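Local coordinates for protein beta-hexosaminidase Amuc_2018 (Akkermansia muciniphila, PDB 6JEB) that hydrolyses terminal non-reducing N-acetylhexosamine residues from N-acetyl-beta-hexosaminides, including N-glycans and chitobiose, as a zinc-binding family 20 glycoside hydrolase, at residues Trp233-Lys244 with Lys292-Gln302; Leu411-Cys419 with Phe452-Gln460. All coordinates share one frame; numbering follows the deposited sequence. Where two conformers were deposited one is given.

Contact 1 (Trp233-Lys244 with Lys292-Gln302); sequences WKFYASVFNELK and KTAALLAKNGQ
Q302, in the turn after helix 282-299, bonds to F240 on helix 230-246 where these two helices, on the outside of the (beta/alpha)8 barrel, pack at -40°. The carbonyl F240 O takes two donors from opposite faces of its plane: the helical K244 N and the side-chain amide Q302 NE2, the latter at 3.1 Å with an N-H...O angle of 155°. Water 1 also accepts from Q302 NE2. The other half of that amide is used as well, since Q302 OE1 receives N300 ND2 at 2.9 Å from above its carbonyl plane. Helix 282-299 ends in a Schellman motif with G301, at positive phi, as its C-prime residue, and the carbonyl N300 O in this turn is met by K244 NZ at 2.7 Å; the lysine chain bends at chi2 (70°) to reach it.

Apolar groups meet between the helices. L297 CD2 sits over the centre of the F240 ring, 3.6 Å from its centroid, while T293 CG2 and L296 CB meet the ring edge. L296 CD1 lies with T293 OG1 at the W233 edge; that hydroxyl hydrogen-bonds to F289 O, and W233 NE1 donates to P227 O. Extended along the indole face, K292 puts CE 3.6 Å from the centroid of the W233 five-membered ring and NZ, in a cation-pi contact, 3.9 Å from it.

Contact 2 (Leu411-Cys419 with Phe452-Gln460); sequences LYRAYPRAC and FNYDMERTQ
Y415 O, the carbonyl just before a cis peptide bond to P416, is gripped side-on by two nitrogens of R458: NE at 2.8 Å and NH2 at 2.9 Å. Both approach from the same face of the carbonyl plane, NE tilted by 25° and NH2 standing well above it, while the oxygen itself lies close to the guanidinium plane. The remaining N-H groups turn back on the arginine's own segment. NH1 donates to D455 O, on a lone pair, and to E457 O, and NH2 also donates to Y454 OH. A bend at chi2 (-64°) folds the chain so that its CD lies over the Y412 ring, 3.8 Å from the centroid, with the guanidinium off-centre in a cation-pi contact and its plane 31° from that of the ring; M456 O lies over the opposite guanidinium face. P416 CD packs against R458 CG at 3.5 Å.

The contact fastens the irregular chain that follows helix 434-452 across the break between helices 407-414 and 417-426 of the catalytic TIM-barrel domain. Cut back to an alanine, the R458 position is likely to leave Y415 O without its two side-chain donors, D455 O and E457 O without NH1, and the Y412 ring without the CD and guanidinium that lie over it. An Asx turn, with E457 N bonded to D455 OD1, shapes the chain just before the arginine, and D455 also forms a salt bridge with R445.

On the apolar side, L411 CB packs 3.6 Å from Y454 CZ, and L411 CD1 lies over a face of that ring. M456 SD lies 3.9 Å from Y415 CB and obliquely to the Y415 ring, a Met-aromatic contact with the sulfur 5.1 Å from the centroid, and is 4.2 Å from C419 SG.

How the contacts relate
Contacts 1 and 2 lie on opposite sides of the chain's centre, their own centres 38 Å apart and their nearest atoms about 23 Å apart, so neither touches the other. They follow in series along the chain: helices 230-246 and 282-299 are paired before helices 407-414 and 417-426 meet the segment after helix 434-452. What they share is the catalytic domain, to which segment 411-419 belongs. Contact 1 packs on the outer side of the barrel sheet, against V252 and P304, whereas contact 2 follows the last barrel strand, 392-399, and packs on helices 106-118 and 434-452. One is a helix-helix pair, the other a loop packed on a break between helices; each joins a different part of the domain.

Contact 1 (Trp233-Lys244 with Lys292-Gln302)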
loop_
_atom_site.group_PDB
_atom_site.type_symbol
_atom_site.label_atom_id
_atom_site.label_comp_id
_atom_site.label_asym_id
_atom_site.label_seq_id
_atom_site.Cartn_x
_atom_site.Cartn_y
_atom_site.Cartn_z
ATOM N N TRP A 233 24.146 -12.093 0.256
ATOM C CA TRP A 233 24.137 -11.260 1.454
ATOM C C TRP A 233 24.856 -9.938 1.227
ATOM O O TRP A 233 24.436 -8.905 1.759
ATOM C CB TRP A 233 24.695 -12.049 2.641
ATOM C CG TRP A 233 23.840 -13.241 2.867
ATOM C CD1 TRP A 233 24.157 -14.543 2.611
ATOM C CD2 TRP A 233 22.477 -13.237 3.308
ATOM N NE1 TRP A 233 23.084 -15.350 2.888
ATOM C CE2 TRP A 233 22.040 -14.574 3.321
ATOM C CE3 TRP A 233 21.587 -12.230 3.695
ATOM C CZ2 TRP A 233 20.751 -14.935 3.723
ATOM C CZ3 TRP A 233 20.312 -12.587 4.097
ATOM C CH2 TRP A 233 19.905 -13.931 4.109
ATOM N N LYS A 234 25.938 -9.942 0.441
ATOM C CA LYS A 234 26.568 -8.678 0.082
ATOM C C LYS A 234 25.614 -7.815 -0.732
ATOM O O LYS A 234 25.542 -6.594 -0.530
ATOM C CB LYS A 234 27.861 -8.924 -0.692
ATOM C CG LYS A 234 28.652 -7.655 -0.973
ATOM C CD LYS A 234 30.032 -7.969 -1.506
ATOM C CE LYS A 234 30.839 -6.692 -1.749
ATOM N NZ LYS A 234 32.087 -6.952 -2.509
ATOM N N PHE A 235 24.859 -8.436 -1.641
ATOM C CA PHE A 235 23.903 -7.691 -2.453
ATOM C C PHE A 235 22.820 -7.066 -1.584
ATOM O O PHE A 235 22.558 -5.862 -1.667
ATOM C CB PHE A 235 23.278 -8.619 -3.499
ATOM C CG PHE A 235 22.140 -7.996 -4.265
ATOM C CD1 PHE A 235 22.375 -6.959 -5.159
ATOM C CD2 PHE A 235 20.845 -8.463 -4.110
ATOM C CE1 PHE A 235 21.333 -6.387 -5.877
ATOM C CE2 PHE A 235 19.789 -7.901 -4.833
ATOM C CZ PHE A 235 20.033 -6.864 -5.713
ATOM N N TYR A 236 22.173 -7.870 -0.736
ATOM C CA TYR A 236 21.086 -7.303 0.060
ATOM C C TYR A 236 21.588 -6.275 1.065
ATOM O O TYR A 236 20.872 -5.312 1.360
ATOM C CB TYR A 236 20.250 -8.402 0.716
ATOM C CG TYR A 236 19.331 -9.099 -0.266
ATOM C CD1 TYR A 236 18.479 -8.375 -1.095
ATOM C CD2 TYR A 236 19.315 -10.479 -0.364
ATOM C CE1 TYR A 236 17.638 -9.013 -1.992
ATOM C CE2 TYR A 236 18.482 -11.125 -1.252
ATOM C CZ TYR A 236 17.641 -10.387 -2.064
ATOM O OH TYR A 236 16.804 -11.029 -2.954
ATOM N N ALA A 237 22.805 -6.442 1.596
ATOM C CA ALA A 237 23.368 -5.389 2.440
ATOM C C ALA A 237 23.492 -4.084 1.665
ATOM O O ALA A 237 23.183 -3.008 2.194
ATOM C CB ALA A 237 24.723 -5.816 3.018
ATOM N N SER A 238 23.920 -4.161 0.398
ATOM C CA SER A 238 24.013 -2.957 -0.425
ATOM C C SER A 238 22.638 -2.374 -0.702
ATOM O O SER A 238 22.462 -1.152 -0.668
ATOM C CB SER A 238 24.713 -3.266 -1.746
ATOM O OG SER A 238 26.025 -3.739 -1.521
ATOM N N VAL A 239 21.662 -3.234 -1.014
ATOM C CA VAL A 239 20.291 -2.772 -1.217
ATOM C C VAL A 239 19.801 -2.034 0.020
ATOM O O VAL A 239 19.273 -0.918 -0.062
ATOM C CB VAL A 239 19.370 -3.955 -1.564
ATOM C CG1 VAL A 239 17.909 -3.503 -1.582
ATOM C CG2 VAL A 239 19.764 -4.564 -2.898
ATOM N N PHE A 240 19.967 -2.653 1.191
ATOM C CA PHE A 240 19.449 -2.058 2.417
ATOM C C PHE A 240 20.167 -0.759 2.764
ATOM O O PHE A 240 19.551 0.144 3.341
ATOM C CB PHE A 240 19.537 -3.053 3.576
ATOM C CG PHE A 240 18.724 -4.309 3.379
ATOM C CD1 PHE A 240 17.687 -4.366 2.462
ATOM C CD2 PHE A 240 19.013 -5.445 4.126
ATOM C CE1 PHE A 240 16.945 -5.535 2.294
ATOM C CE2 PHE A 240 18.283 -6.615 3.968
ATOM C CZ PHE A 240 17.246 -6.661 3.047
ATOM N N ASN A 241 21.461 -0.650 2.444
ATOM C CA ASN A 241 22.163 0.613 2.661
ATOM C C ASN A 241 21.561 1.729 1.813
ATOM O O ASN A 241 21.407 2.863 2.286
ATOM C CB ASN A 241 23.660 0.446 2.385
ATOM C CG ASN A 241 24.373 -0.329 3.480
ATOM O OD1 ASN A 241 23.899 -0.400 4.616
ATOM N ND2 ASN A 241 25.523 -0.907 3.146
ATOM N N GLU A 242 21.204 1.429 0.559
ATOM C CA GLU A 242 20.531 2.434 -0.260
ATOM C C GLU A 242 19.190 2.811 0.342
ATOM O O GLU A 242 18.824 3.992 0.374
ATOM C CB GLU A 242 20.319 1.926 -1.687
ATOM C CG GLU A 242 21.594 1.766 -2.453
ATOM C CD GLU A 242 22.421 3.034 -2.434
ATOM O OE1 GLU A 242 21.925 4.071 -2.932
ATOM O OE2 GLU A 242 23.554 2.989 -1.916
ATOM N N LEU A 243 18.438 1.819 0.823
ATOM C CA LEU A 243 17.143 2.118 1.423
ATOM C C LEU A 243 17.302 2.976 2.671
ATOM O O LEU A 243 16.471 3.849 2.936
ATOM C CB LEU A 243 16.397 0.825 1.739
ATOM C CG LEU A 243 16.077 -0.078 0.540
ATOM C CD1 LEU A 243 15.265 -1.291 0.993
ATOM C CD2 LEU A 243 15.353 0.695 -0.564
ATOM N N LYS A 244 18.365 2.741 3.449
ATOM C CA LYS A 244 18.632 3.572 4.623
ATOM C C LYS A 244 18.854 5.028 4.222
ATOM O O LYS A 244 18.363 5.952 4.889
ATOM C CB LYS A 244 19.850 3.024 5.376
ATOM C CG LYS A 244 20.270 3.845 6.583
ATOM C CD LYS A 244 19.269 3.742 7.705
ATOM C CE LYS A 244 19.746 4.513 8.937
ATOM N NZ LYS A 244 18.831 4.359 10.106
ATOM N N LYS A 292 18.127 -13.894 9.257
ATOM C CA LYS A 292 19.396 -13.332 8.817
ATOM C C LYS A 292 19.182 -12.000 8.110
ATOM O O LYS A 292 19.952 -11.052 8.308
ATOM C CB LYS A 292 20.113 -14.334 7.910
ATOM C CG LYS A 292 21.530 -13.952 7.527
ATOM C CD LYS A 292 22.249 -15.161 6.964
ATOM C CE LYS A 292 23.654 -14.828 6.512
ATOM N NZ LYS A 292 24.404 -16.070 6.155
ATOM N N THR A 293 18.127 -11.901 7.298
ATOM C CA THR A 293 17.827 -10.633 6.636
ATOM C C THR A 293 17.448 -9.566 7.656
ATOM O O THR A 293 17.891 -8.414 7.556
ATOM C CB THR A 293 16.707 -10.843 5.615
ATOM O OG1 THR A 293 17.043 -11.948 4.763
ATOM C CG2 THR A 293 16.530 -9.611 4.751
ATOM N N ALA A 294 16.651 -9.938 8.659
ATOM C CA ALA A 294 16.275 -8.986 9.700
ATOM C C ALA A 294 17.493 -8.505 10.482
ATOM O O ALA A 294 17.549 -7.342 10.902
ATOM C CB ALA A 294 15.245 -9.617 10.640
ATOM N N ALA A 295 18.478 -9.385 10.693
ATOM C CA ALA A 295 19.696 -8.964 11.381
ATOM C C ALA A 295 20.464 -7.940 10.557
ATOM O O ALA A 295 21.015 -6.980 11.109
ATOM C CB ALA A 295 20.573 -10.173 11.701
ATOM N N LEU A 296 20.508 -8.124 9.232
ATOM C CA LEU A 296 21.128 -7.123 8.367
ATOM C C LEU A 296 20.408 -5.789 8.486
ATOM O O LEU A 296 21.042 -4.735 8.611
ATOM C CB LEU A 296 21.101 -7.588 6.913
ATOM C CG LEU A 296 22.233 -8.436 6.356
ATOM C CD1 LEU A 296 22.023 -8.593 4.857
ATOM C CD2 LEU A 296 23.586 -7.804 6.654
ATOM N N LEU A 297 19.073 -5.817 8.429
ATOM C CA LEU A 297 18.298 -4.591 8.587
ATOM C C LEU A 297 18.580 -3.925 9.929
ATOM O O LEU A 297 18.715 -2.699 10.006
ATOM C CB LEU A 297 16.810 -4.901 8.457
ATOM C CG LEU A 297 16.320 -5.316 7.065
ATOM C CD1 LEU A 297 14.887 -5.854 7.129
ATOM C CD2 LEU A 297 16.410 -4.130 6.097
ATOM N N ALA A 298 18.665 -4.718 10.999
ATOM C CA ALA A 298 18.856 -4.147 12.329
ATOM C C ALA A 298 20.166 -3.374 12.438
ATOM O O ALA A 298 20.256 -2.420 13.217
ATOM C CB ALA A 298 18.767 -5.245 13.389
ATOM N N LYS A 299 21.184 -3.758 11.663
ATOM C CA LYS A 299 22.441 -3.014 11.672
ATOM C C LYS A 299 22.257 -1.574 11.204
ATOM O O LYS A 299 23.063 -0.703 11.551
ATOM C CB LYS A 299 23.472 -3.716 10.792
ATOM C CG LYS A 299 24.199 -4.866 11.456
ATOM C CD LYS A 299 25.045 -5.624 10.443
ATOM C CE LYS A 299 25.612 -4.696 9.370
ATOM N NZ LYS A 299 27.071 -4.423 9.521
ATOM N N ASN A 300 21.225 -1.311 10.403
ATOM C CA ASN A 300 20.906 0.029 9.934
ATOM C C ASN A 300 19.759 0.656 10.706
ATOM O O ASN A 300 19.250 1.702 10.288
ATOM C CB ASN A 300 20.532 0.014 8.450
ATOM C CG ASN A 300 21.645 -0.488 7.563
ATOM O OD1 ASN A 300 22.829 -0.314 7.864
ATOM N ND2 ASN A 300 21.271 -1.109 6.449
ATOM N N GLY A 301 19.327 0.043 11.807
ATOM C CA GLY A 301 18.133 0.521 12.477
ATOM C C GLY A 301 16.858 0.337 11.681
ATOM O O GLY A 301 15.881 1.053 11.917
ATOM N N GLN A 302 16.839 -0.602 10.739
ATOM C CA GLN A 302 15.671 -0.881 9.920
ATOM C C GLN A 302 14.897 -2.074 10.482
ATOM O O GLN A 302 15.445 -2.916 11.202
ATOM C CB GLN A 302 16.095 -1.165 8.472
ATOM C CG GLN A 302 16.666 0.047 7.740
ATOM C CD GLN A 302 17.505 -0.344 6.528
ATOM O OE1 GLN A 302 18.335 -1.251 6.606
ATOM N NE2 GLN A 302 17.296 0.335 5.408
HETATM O O HOH W 1 15.175 2.329 5.245
#

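Contact 2 (Leu411-Cys419 with Phe452-Gln460)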
loop_
_atom_site.group_PDB
_atom_site.type_symbol
_atom_site.label_atom_id
_atom_site.label_comp_id
_atom_site.label_asym_id
_atom_site.label_seq_id
_atom_site.Cartn_x
_atom_site.Cartn_y
_atom_site.Cartn_z
ATOM N N LEU A 411 -5.515 4.578 -11.763
ATOM C CA LEU A 411 -6.531 5.327 -11.034
ATOM C C LEU A 411 -7.917 4.764 -11.287
ATOM O O LEU A 411 -8.772 4.815 -10.395
ATOM C CB LEU A 411 -6.486 6.808 -11.415
ATOM C CG LEU A 411 -5.231 7.573 -10.986
ATOM C CD1 LEU A 411 -5.297 9.009 -11.512
ATOM C CD2 LEU A 411 -5.053 7.548 -9.464
ATOM N N TYR A 412 -8.165 4.236 -12.492
ATOM C CA TYR A 412 -9.476 3.668 -12.768
ATOM C C TYR A 412 -9.798 2.535 -11.802
ATOM O O TYR A 412 -10.923 2.444 -11.299
ATOM C CB TYR A 412 -9.596 3.179 -14.217
ATOM C CG TYR A 412 -11.017 2.761 -14.477
ATOM C CD1 TYR A 412 -11.967 3.694 -14.872
ATOM C CD2 TYR A 412 -11.424 1.448 -14.264
ATOM C CE1 TYR A 412 -13.288 3.329 -15.074
ATOM C CE2 TYR A 412 -12.736 1.070 -14.446
ATOM C CZ TYR A 412 -13.663 2.015 -14.858
ATOM O OH TYR A 412 -14.967 1.646 -15.034
ATOM N N ARG A 413 -8.824 1.654 -11.536
ATOM C CA ARG A 413 -9.086 0.561 -10.602
ATOM C C ARG A 413 -8.884 0.963 -9.146
ATOM O O ARG A 413 -9.571 0.430 -8.272
ATOM C CB ARG A 413 -8.300 -0.700 -10.980
ATOM C CG ARG A 413 -8.805 -1.282 -12.290
ATOM C CD ARG A 413 -8.810 -2.809 -12.382
ATOM N NE ARG A 413 -9.538 -3.205 -13.587
ATOM C CZ ARG A 413 -9.801 -4.459 -13.964
ATOM N NH1 ARG A 413 -9.388 -5.491 -13.237
ATOM N NH2 ARG A 413 -10.487 -4.676 -15.085
ATOM N N ALA A 414 -7.992 1.913 -8.862
ATOM C CA ALA A 414 -7.767 2.295 -7.471
ATOM C C ALA A 414 -8.966 3.027 -6.881
ATOM O O ALA A 414 -9.320 2.797 -5.719
ATOM C CB ALA A 414 -6.499 3.140 -7.340
ATOM N N TYR A 415 -9.600 3.927 -7.662
ATOM C CA TYR A 415 -10.708 4.760 -7.209
ATOM C C TYR A 415 -12.002 4.360 -7.906
ATOM O O TYR A 415 -11.983 3.971 -9.079
ATOM C CB TYR A 415 -10.422 6.250 -7.470
ATOM C CG TYR A 415 -9.343 6.757 -6.543
ATOM C CD1 TYR A 415 -9.665 7.247 -5.280
ATOM C CD2 TYR A 415 -8.000 6.665 -6.893
ATOM C CE1 TYR A 415 -8.687 7.656 -4.405
ATOM C CE2 TYR A 415 -7.002 7.081 -6.023
ATOM C CZ TYR A 415 -7.356 7.567 -4.777
ATOM O OH TYR A 415 -6.389 7.973 -3.897
ATOM N N PRO A 416 -13.156 4.457 -7.222
ATOM C CA PRO A 416 -13.351 4.984 -5.864
ATOM C C PRO A 416 -13.157 3.981 -4.725
ATOM O O PRO A 416 -13.413 4.354 -3.584
ATOM C CB PRO A 416 -14.817 5.425 -5.882
ATOM C CG PRO A 416 -15.459 4.435 -6.789
ATOM C CD PRO A 416 -14.447 4.240 -7.902
ATOM N N ARG A 417 -12.734 2.742 -4.994
ATOM C CA ARG A 417 -12.590 1.796 -3.887
ATOM C C ARG A 417 -11.599 2.277 -2.834
ATOM O O ARG A 417 -11.800 2.022 -1.643
ATOM C CB ARG A 417 -12.280 0.386 -4.385
ATOM C CG ARG A 417 -13.511 -0.280 -5.006
ATOM C CD ARG A 417 -13.174 -1.611 -5.664
ATOM N NE ARG A 417 -12.200 -1.433 -6.736
ATOM C CZ ARG A 417 -11.704 -2.425 -7.469
ATOM N NH1 ARG A 417 -12.118 -3.673 -7.276
ATOM N NH2 ARG A 417 -10.808 -2.164 -8.413
ATOM N N ALA A 418 -10.551 3.007 -3.237
ATOM C CA ALA A 418 -9.623 3.549 -2.245
ATOM C C ALA A 418 -10.325 4.480 -1.259
ATOM O O ALA A 418 -9.893 4.588 -0.109
ATOM C CB ALA A 418 -8.455 4.273 -2.924
ATOM N N CYS A 419 -11.398 5.158 -1.689
ATOM C CA CYS A 419 -12.181 5.986 -0.769
ATOM C C CYS A 419 -12.822 5.134 0.318
ATOM O O CYS A 419 -12.883 5.542 1.487
ATOM C CB CYS A 419 -13.277 6.738 -1.530
ATOM S SG CYS A 419 -12.690 7.692 -2.946
ATOM N N PHE A 452 -8.731 17.602 -9.239
ATOM C CA PHE A 452 -7.739 16.762 -9.891
ATOM C C PHE A 452 -7.992 16.549 -11.372
ATOM O O PHE A 452 -7.220 15.826 -12.013
ATOM C CB PHE A 452 -7.627 15.406 -9.178
ATOM C CG PHE A 452 -7.205 15.517 -7.744
ATOM C CD1 PHE A 452 -5.910 15.892 -7.421
ATOM C CD2 PHE A 452 -8.101 15.261 -6.715
ATOM C CE1 PHE A 452 -5.517 16.004 -6.101
ATOM C CE2 PHE A 452 -7.709 15.369 -5.393
ATOM C CZ PHE A 452 -6.413 15.736 -5.087
ATOM N N ASN A 453 -9.034 17.167 -11.935
ATOM C CA ASN A 453 -9.398 16.967 -13.336
ATOM C C ASN A 453 -9.517 15.481 -13.662
ATOM O O ASN A 453 -9.145 15.020 -14.745
ATOM C CB ASN A 453 -8.432 17.698 -14.268
ATOM C CG ASN A 453 -8.352 19.180 -13.954
ATOM O OD1 ASN A 453 -9.377 19.854 -13.841
ATOM N ND2 ASN A 453 -7.138 19.687 -13.778
ATOM N N TYR A 454 -10.043 14.724 -12.705
ATOM C CA TYR A 454 -10.142 13.280 -12.810
ATOM C C TYR A 454 -11.570 12.855 -12.497
ATOM O O TYR A 454 -12.174 13.347 -11.539
ATOM C CB TYR A 454 -9.153 12.572 -11.854
ATOM C CG TYR A 454 -9.262 11.090 -12.040
ATOM C CD1 TYR A 454 -8.723 10.486 -13.163
ATOM C CD2 TYR A 454 -9.975 10.305 -11.144
ATOM C CE1 TYR A 454 -8.864 9.139 -13.382
ATOM C CE2 TYR A 454 -10.118 8.949 -11.352
ATOM C CZ TYR A 454 -9.561 8.378 -12.478
ATOM O OH TYR A 454 -9.706 7.047 -12.723
ATOM N N ASP A 455 -12.101 11.928 -13.296
ATOM C CA ASP A 455 -13.501 11.513 -13.207
ATOM C C ASP A 455 -13.580 10.132 -12.560
ATOM O O ASP A 455 -13.121 9.139 -13.138
ATOM C CB ASP A 455 -14.149 11.496 -14.589
ATOM C CG ASP A 455 -15.671 11.436 -14.516
ATOM O OD1 ASP A 455 -16.203 11.055 -13.450
ATOM O OD2 ASP A 455 -16.336 11.770 -15.521
ATOM N N MET A 456 -14.181 10.070 -11.372
ATOM C CA MET A 456 -14.339 8.814 -10.646
ATOM C C MET A 456 -15.600 8.048 -11.018
ATOM O O MET A 456 -15.864 7.004 -10.414
ATOM C CB MET A 456 -14.326 9.053 -9.129
ATOM C CG MET A 456 -13.009 9.563 -8.588
ATOM S SD MET A 456 -12.823 9.303 -6.804
ATOM C CE MET A 456 -14.248 10.199 -6.171
ATOM N N GLU A 457 -16.392 8.533 -11.975
ATOM C CA GLU A 457 -17.576 7.789 -12.387
ATOM C C GLU A 457 -17.176 6.420 -12.921
ATOM O O GLU A 457 -16.203 6.288 -13.670
ATOM C CB GLU A 457 -18.340 8.551 -13.470
ATOM C CG GLU A 457 -19.578 7.804 -13.949
ATOM C CD GLU A 457 -20.402 8.588 -14.955
ATOM O OE1 GLU A 457 -19.839 9.054 -15.967
ATOM O OE2 GLU A 457 -21.620 8.738 -14.731
ATOM N N ARG A 458 -17.931 5.394 -12.528
ATOM C CA ARG A 458 -17.630 4.018 -12.910
ATOM C C ARG A 458 -18.853 3.376 -13.545
ATOM O O ARG A 458 -19.922 3.314 -12.929
ATOM C CB ARG A 458 -17.175 3.201 -11.697
ATOM C CG ARG A 458 -15.921 3.746 -11.053
ATOM C CD ARG A 458 -14.733 3.657 -11.999
ATOM N NE ARG A 458 -13.523 4.254 -11.434
ATOM C CZ ARG A 458 -12.970 5.401 -11.831
ATOM N NH1 ARG A 458 -13.503 6.124 -12.813
ATOM N NH2 ARG A 458 -11.859 5.826 -11.247
ATOM N N THR A 459 -18.689 2.910 -14.782
ATOM C CA THR A 459 -19.655 2.067 -15.462
ATOM C C THR A 459 -18.876 0.893 -16.031
ATOM O O THR A 459 -17.646 0.937 -16.131
ATOM C CB THR A 459 -20.331 2.823 -16.611
ATOM O OG1 THR A 459 -19.349 3.123 -17.611
ATOM C CG2 THR A 459 -20.954 4.126 -16.109
ATOM N N GLN A 460 -19.591 -0.170 -16.398
ATOM C CA GLN A 460 -18.901 -1.338 -16.933
ATOM C C GLN A 460 -18.039 -0.966 -18.136
ATOM O O GLN A 460 -16.896 -1.425 -18.257
ATOM C CB GLN A 460 -19.907 -2.426 -17.299
ATOM C CG GLN A 460 -19.255 -3.726 -17.762
ATOM C CD GLN A 460 -20.264 -4.746 -18.220
ATOM O OE1 GLN A 460 -21.379 -4.806 -17.706
ATOM N NE2 GLN A 460 -19.878 -5.559 -19.193
#